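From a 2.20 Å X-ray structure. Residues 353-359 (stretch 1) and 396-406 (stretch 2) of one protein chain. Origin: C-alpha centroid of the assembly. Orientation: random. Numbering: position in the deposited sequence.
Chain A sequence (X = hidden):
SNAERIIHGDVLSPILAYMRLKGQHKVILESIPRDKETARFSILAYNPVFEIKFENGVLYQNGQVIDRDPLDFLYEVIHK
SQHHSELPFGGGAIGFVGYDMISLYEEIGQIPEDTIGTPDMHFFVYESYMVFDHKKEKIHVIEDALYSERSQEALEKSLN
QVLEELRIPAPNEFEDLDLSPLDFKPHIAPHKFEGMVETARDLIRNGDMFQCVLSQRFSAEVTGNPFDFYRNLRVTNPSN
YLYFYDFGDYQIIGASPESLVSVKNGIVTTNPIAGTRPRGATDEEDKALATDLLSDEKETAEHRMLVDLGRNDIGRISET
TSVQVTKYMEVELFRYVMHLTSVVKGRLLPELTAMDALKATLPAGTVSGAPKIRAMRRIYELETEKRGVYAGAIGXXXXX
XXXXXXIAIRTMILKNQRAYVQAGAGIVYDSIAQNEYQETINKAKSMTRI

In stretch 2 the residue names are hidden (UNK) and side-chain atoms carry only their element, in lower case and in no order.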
ATOM      1  N   THR A 353     -13.712 -14.893  28.917  1.00 28.05           N
ATOM      2  CA  THR A 353     -13.001 -15.141  27.664  1.00 26.74           C
ATOM      3  C   THR A 353     -13.587 -14.269  26.557  1.00 34.55           C
ATOM      4  O   THR A 353     -14.513 -13.478  26.775  1.00 26.80           O
ATOM      5  CB  THR A 353     -13.091 -16.613  27.239  1.00 24.75           C
ATOM      6  OG1 THR A 353     -14.421 -16.871  26.782  1.00 23.35           O
ATOM      7  CG2 THR A 353     -12.745 -17.561  28.410  1.00 22.53           C
ATOM      8  N   ALA A 354     -13.059 -14.454  25.341  1.00 23.18           N
ATOM      9  CA  ALA A 354     -13.598 -13.740  24.189  1.00 22.81           C
ATOM     10  C   ALA A 354     -15.071 -14.059  23.954  1.00 26.66           C
ATOM     11  O   ALA A 354     -15.795 -13.226  23.399  1.00 23.64           O
ATOM     12  CB  ALA A 354     -12.788 -14.063  22.931  1.00 27.92           C
HETATM   13  N   MSE A 355     -15.536 -15.246  24.355  1.00 19.20           N
HETATM   14  CA  MSE A 355     -16.960 -15.580  24.196  1.00 20.97           C
HETATM   15  C   MSE A 355     -17.853 -14.624  24.981  1.00 28.17           C
HETATM   16  O   MSE A 355     -18.918 -14.234  24.511  1.00 34.62           O
HETATM   17  CB  MSE A 355     -17.235 -17.020  24.631  1.00 22.57           C
HETATM   18  CG  MSE A 355     -16.394 -18.036  23.885  1.00 37.26           C
HETATM   19 SE   MSE A 355     -16.795 -18.112  21.968  1.00 47.52          SE
HETATM   20  CE  MSE A 355     -15.646 -16.662  21.272  1.00 34.74           C
ATOM     21  N   ASP A 356     -17.410 -14.257  26.184  1.00 25.37           N
ATOM     22  CA  ASP A 356     -18.148 -13.273  26.966  1.00 25.24           C
ATOM     23  C   ASP A 356     -18.129 -11.906  26.294  1.00 22.27           C
ATOM     24  O   ASP A 356     -19.126 -11.182  26.350  1.00 23.20           O
ATOM     25  CB  ASP A 356     -17.581 -13.217  28.382  1.00 25.26           C
ATOM     26  CG  ASP A 356     -17.576 -14.592  29.049  1.00 32.46           C
ATOM     27  OD1 ASP A 356     -18.682 -15.090  29.355  1.00 31.95           O
ATOM     28  OD2 ASP A 356     -16.483 -15.183  29.238  1.00 22.03           O
ATOM     29  N   ALA A 357     -17.029 -11.558  25.621  1.00 19.99           N
ATOM     30  CA  ALA A 357     -17.000 -10.323  24.847  1.00 19.75           C
ATOM     31  C   ALA A 357     -18.000 -10.384  23.705  1.00 27.80           C
ATOM     32  O   ALA A 357     -18.677  -9.392  23.404  1.00 20.82           O
ATOM     33  CB  ALA A 357     -15.592 -10.066  24.307  1.00 21.33           C
ATOM     34  N   LEU A 358     -18.107 -11.548  23.061  1.00 26.02           N
ATOM     35  CA  LEU A 358     -19.051 -11.710  21.965  1.00 22.82           C
ATOM     36  C   LEU A 358     -20.482 -11.620  22.471  1.00 23.93           C
ATOM     37  O   LEU A 358     -21.307 -10.900  21.904  1.00 25.22           O
ATOM     38  CB  LEU A 358     -18.802 -13.046  21.262  1.00 23.16           C
ATOM     39  CG  LEU A 358     -19.875 -13.504  20.283  1.00 24.95           C
ATOM     40  CD1 LEU A 358     -20.046 -12.455  19.219  1.00 21.15           C
ATOM     41  CD2 LEU A 358     -19.476 -14.824  19.666  1.00 30.18           C
ATOM     42  N   LYS A 359     -20.789 -12.335  23.554  1.00 21.59           N
ATOM     43  CA  LYS A 359     -22.143 -12.296  24.085  1.00 26.56           C
ATOM     44  C   LYS A 359     -22.495 -10.920  24.631  1.00 28.16           C
ATOM     45  O   LYS A 359     -23.668 -10.537  24.617  1.00 32.53           O
ATOM     46  CB  LYS A 359     -22.312 -13.370  25.157  1.00 24.70           C
ATOM     47  CG  LYS A 359     -22.253 -14.773  24.580  1.00 31.18           C
ATOM     48  CD  LYS A 359     -22.827 -15.800  25.522  1.00 38.21           C
ATOM     49  CE  LYS A 359     -21.823 -16.211  26.565  1.00 36.49           C
ATOM     50  NZ  LYS A 359     -22.440 -17.186  27.500  1.00 48.16           N
ATOM     51  N   UNK A 396     -12.610 -14.032  13.109  1.00 17.28           N
ATOM     52  CA  UNK A 396     -11.852 -15.190  13.572  1.00 20.19           C
ATOM     53  C   UNK A 396     -11.787 -15.234  15.096  1.00 22.29           C
ATOM     54  O   UNK A 396     -11.939 -14.220  15.786  1.00 20.88           O
ATOM     55  c   UNK A 396      -8.000 -13.177  15.173  1.00 26.39           C
ATOM     56  c   UNK A 396      -8.828 -14.207  14.719  1.00 22.73           C
ATOM     57  c   UNK A 396      -7.841 -12.037  14.400  1.00 26.38           C
ATOM     58  o   UNK A 396      -7.026 -11.023  14.819  1.00 34.42           O
ATOM     59  c   UNK A 396      -9.328 -12.941  12.749  1.00 18.46           C
ATOM     60  c   UNK A 396      -9.513 -14.098  13.501  1.00 20.08           C
ATOM     61  c   UNK A 396     -10.420 -15.213  13.002  1.00 18.39           C
ATOM     62  c   UNK A 396      -8.497 -11.912  13.189  1.00 20.64           C
ATOM     63  N   UNK A 397     -11.545 -16.439  15.609  1.00 21.40           N
ATOM     64  CA  UNK A 397     -11.167 -16.679  17.000  1.00 20.07           C
ATOM     65  C   UNK A 397      -9.829 -17.413  16.982  1.00 24.94           C
ATOM     66  O   UNK A 397      -9.746 -18.561  16.530  1.00 21.39           O
ATOM     67  c   UNK A 397     -11.871 -16.788  20.144  1.00 20.48           C
ATOM     68  c   UNK A 397     -12.231 -17.492  17.737  1.00 18.65           C
ATOM     69  c   UNK A 397     -12.820 -19.070  19.592  1.00 21.89           C
ATOM     70  c   UNK A 397     -11.865 -17.965  19.148  1.00 22.22           C
ATOM     71  N   UNK A 398      -8.785 -16.749  17.454  1.00 19.52           N
ATOM     72  CA  UNK A 398      -7.454 -17.326  17.413  1.00 21.11           C
ATOM     73  C   UNK A 398      -7.250 -18.326  18.545  1.00 24.93           C
ATOM     74  O   UNK A 398      -7.829 -18.206  19.630  1.00 21.48           O
ATOM     75  o   UNK A 398      -5.106 -16.803  17.506  1.00 37.33           O
ATOM     76  c   UNK A 398      -6.396 -16.235  17.495  1.00 22.12           C
ATOM     77  N   UNK A 399      -6.397 -19.318  18.278  1.00 25.70           N
ATOM     78  CA  UNK A 399      -6.021 -20.298  19.293  1.00 32.17           C
ATOM     79  C   UNK A 399      -5.415 -19.644  20.532  1.00 31.96           C
ATOM     80  O   UNK A 399      -5.459 -20.227  21.624  1.00 32.69           O
ATOM     81  c   UNK A 399      -5.038 -21.302  18.695  1.00 24.61           C
ATOM     82  N   UNK A 400      -4.834 -18.450  20.391  1.00 23.03           N
ATOM     83  CA  UNK A 400      -4.374 -17.698  21.555  1.00 23.15           C
ATOM     84  C   UNK A 400      -5.517 -17.237  22.451  1.00 22.34           C
ATOM     85  O   UNK A 400      -5.257 -16.767  23.562  1.00 22.57           O
ATOM     86  c   UNK A 400      -3.580 -16.468  21.116  1.00 27.91           C
ATOM     87  c   UNK A 400      -2.448 -16.867  20.177  1.00 24.05           C
ATOM     88  o   UNK A 400      -4.466 -15.549  20.448  1.00 21.94           O
ATOM     89  N   UNK A 401      -6.764 -17.336  21.996  1.00 21.53           N
ATOM     90  CA  UNK A 401      -7.876 -16.706  22.674  1.00 21.76           C
ATOM     91  C   UNK A 401      -8.148 -15.274  22.251  1.00 26.16           C
ATOM     92  O   UNK A 401      -9.148 -14.696  22.694  1.00 23.00           O
ATOM     93  N   UNK A 402      -7.280 -14.680  21.432  1.00 21.20           N
ATOM     94  CA  UNK A 402      -7.587 -13.408  20.797  1.00 19.41           C
ATOM     95  C   UNK A 402      -8.728 -13.586  19.800  1.00 27.60           C
ATOM     96  O   UNK A 402      -9.002 -14.689  19.314  1.00 26.37           O
ATOM     97  o   UNK A 402      -4.210 -11.971  20.543  1.00 38.43           O
ATOM     98  c   UNK A 402      -6.367 -12.842  20.069  1.00 20.75           C
ATOM     99  c   UNK A 402      -5.319 -12.298  21.016  1.00 32.18           C
ATOM    100  o   UNK A 402      -5.604 -12.185  22.228  1.00 40.80           O
ATOM    101  N   UNK A 403      -9.381 -12.476  19.482  1.00 20.09           N
ATOM    102  CA  UNK A 403     -10.557 -12.517  18.627  1.00 20.77           C
ATOM    103  C   UNK A 403     -10.746 -11.194  17.924  1.00 20.10           C
ATOM    104  O   UNK A 403     -10.442 -10.146  18.488  1.00 20.40           O
ATOM    105  c   UNK A 403     -14.794 -11.749  20.633  1.00 28.02           C
ATOM    106  c   UNK A 403     -11.802 -12.842  19.446  1.00 17.42           C
ATOM    107  c   UNK A 403     -13.039 -13.040  18.605  1.00 34.99           C
ATOM    108 se   UNK A 403     -14.606 -13.470  19.685  1.00 41.71          SE
ATOM    109  N   UNK A 404     -11.246 -11.233  16.690  1.00 19.66           N
ATOM    110  CA  UNK A 404     -11.570 -10.010  15.965  1.00 23.57           C
ATOM    111  C   UNK A 404     -12.809 -10.262  15.120  1.00 19.87           C
ATOM    112  O   UNK A 404     -12.781 -11.090  14.208  1.00 22.98           O
ATOM    113  o   UNK A 404     -11.571  -7.509  14.916  1.00 34.96           O
ATOM    114  c   UNK A 404     -10.390  -9.560  15.103  1.00 29.82           C
ATOM    115  o   UNK A 404      -9.752  -7.756  13.692  1.00 42.90           O
ATOM    116  c   UNK A 404     -10.586  -8.174  14.528  1.00 38.61           C
ATOM    117  N   UNK A 405     -13.894  -9.551  15.425  1.00 19.75           N
ATOM    118  CA  UNK A 405     -15.191  -9.794  14.807  1.00 16.36           C
ATOM    119  C   UNK A 405     -15.730  -8.513  14.185  1.00 21.70           C
ATOM    120  O   UNK A 405     -15.795  -7.474  14.850  1.00 19.76           O
ATOM    121  c   UNK A 405     -15.945 -11.747  16.365  1.00 26.16           C
ATOM    122  c   UNK A 405     -16.188 -10.331  15.840  1.00 21.62           C
ATOM    123  c   UNK A 405     -16.987 -12.084  17.400  1.00 23.07           C
ATOM    124  c   UNK A 405     -15.971 -12.763  15.222  1.00 24.61           C
ATOM    125  N   UNK A 406     -16.128  -8.595  12.919  1.00 16.58           N
ATOM    126  CA  UNK A 406     -16.825  -7.506  12.246  1.00 19.78           C
ATOM    127  C   UNK A 406     -18.341  -7.661  12.375  1.00 20.76           C
ATOM    128  O   UNK A 406     -18.869  -8.775  12.460  1.00 21.67           O
ATOM    129  c   UNK A 406     -16.438  -7.459  10.766  1.00 17.18           C
TER
HETATM  130  O   HOH W   1     -10.191 -15.032  25.143  1.00 23.49           O

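Position 396 carries one carbon followed by a ring of six carbons bearing a single oxygen, which identifies a phenol. The side chain stays clear of stretch 1, and the residue is Tyr-396. Its backbone pairs with position 404 in both directions, N to O at 3.1 Å and O to N at 3.2 Å, joining the two strands of a hairpin.

At position 397 four carbons fork at the second. CA-to-CB points toward the helix, and one terminal carbon reaches CB of Ala-354 at 4.0 Å and CE of selenomethionine Met-355 at 3.9 Å. A fork at the second carbon makes this Leu-397.

Position 398 has one carbon and then one oxygen, far from stretch 1; it is Ser-398, which opens a type I turn. A lone carbon at position 399 gives Ala-399, also remote from the helix. At position 400 one carbon carries both an oxygen and a carbon, the branching of Thr-400. Its N donates a weak hydrogen bond to Ser-398 OG (3.3 Å), while its OG1 accepts from the backbone N of position 402 at 3.1 Å, so the side chains help to hold the turn.

No side-chain atom is present at position 401. With phi/psi of 88/-7°, a CB would be jammed against the carbonyl O of Thr-400, so the backbone itself calls for Gly-401. Its N closes the turn on Ser-398 O at 2.7 Å, and its O lies 3.7 Å from Ala-354 CB.

Two carbons, the second carrying two oxygens, form a short carboxylate at position 402. CA-to-CB points away from the helix; the residue is Asp-402.

Position 403 has an unbranched chain of two carbons, selenium and a final carbon, extending toward the helix. The selenium lies 3.8 Å from CB of Ala-354 and 3.7 Å from CE of Met-355, while the final carbon approaches the O of Ala-354 at 3.3 Å and CB of Ala-357 at 4.1 Å. This is selenomethionine Met-403, with chi1 and chi2 both t and chi3 p.

Position 404 repeats the two-carbon carboxylate, out of reach of stretch 1, and is Asp-404. Four carbons forking at the second return at position 405, where one tip meets CD1 of Leu-358 at 3.6 Å; this is Leu-405. The single carbon at position 406 belongs to Ala-406 and makes no contact with stretch 1.

The contact is a small apolar packing of helix 354-359 on the hairpin, burying 267 Å² in total. The helix runs nearly parallel to strand 403-406, at 19°, and Ala-354 and Met-403 lie 6.5 Å apart, CA to CA, with Ala-354 CB directed toward the strand. Met-403 has the largest covered area, 66 Å², and touches four helix residues. No direct hydrogen bond crosses; instead water 1 accepts from Ala-354 N (2.9 Å) and donates to Gly-401 O (2.7 Å), linking the first turn of the helix to the hairpin loop.

Stretch 2 (396-406) YLSATGDMDLA
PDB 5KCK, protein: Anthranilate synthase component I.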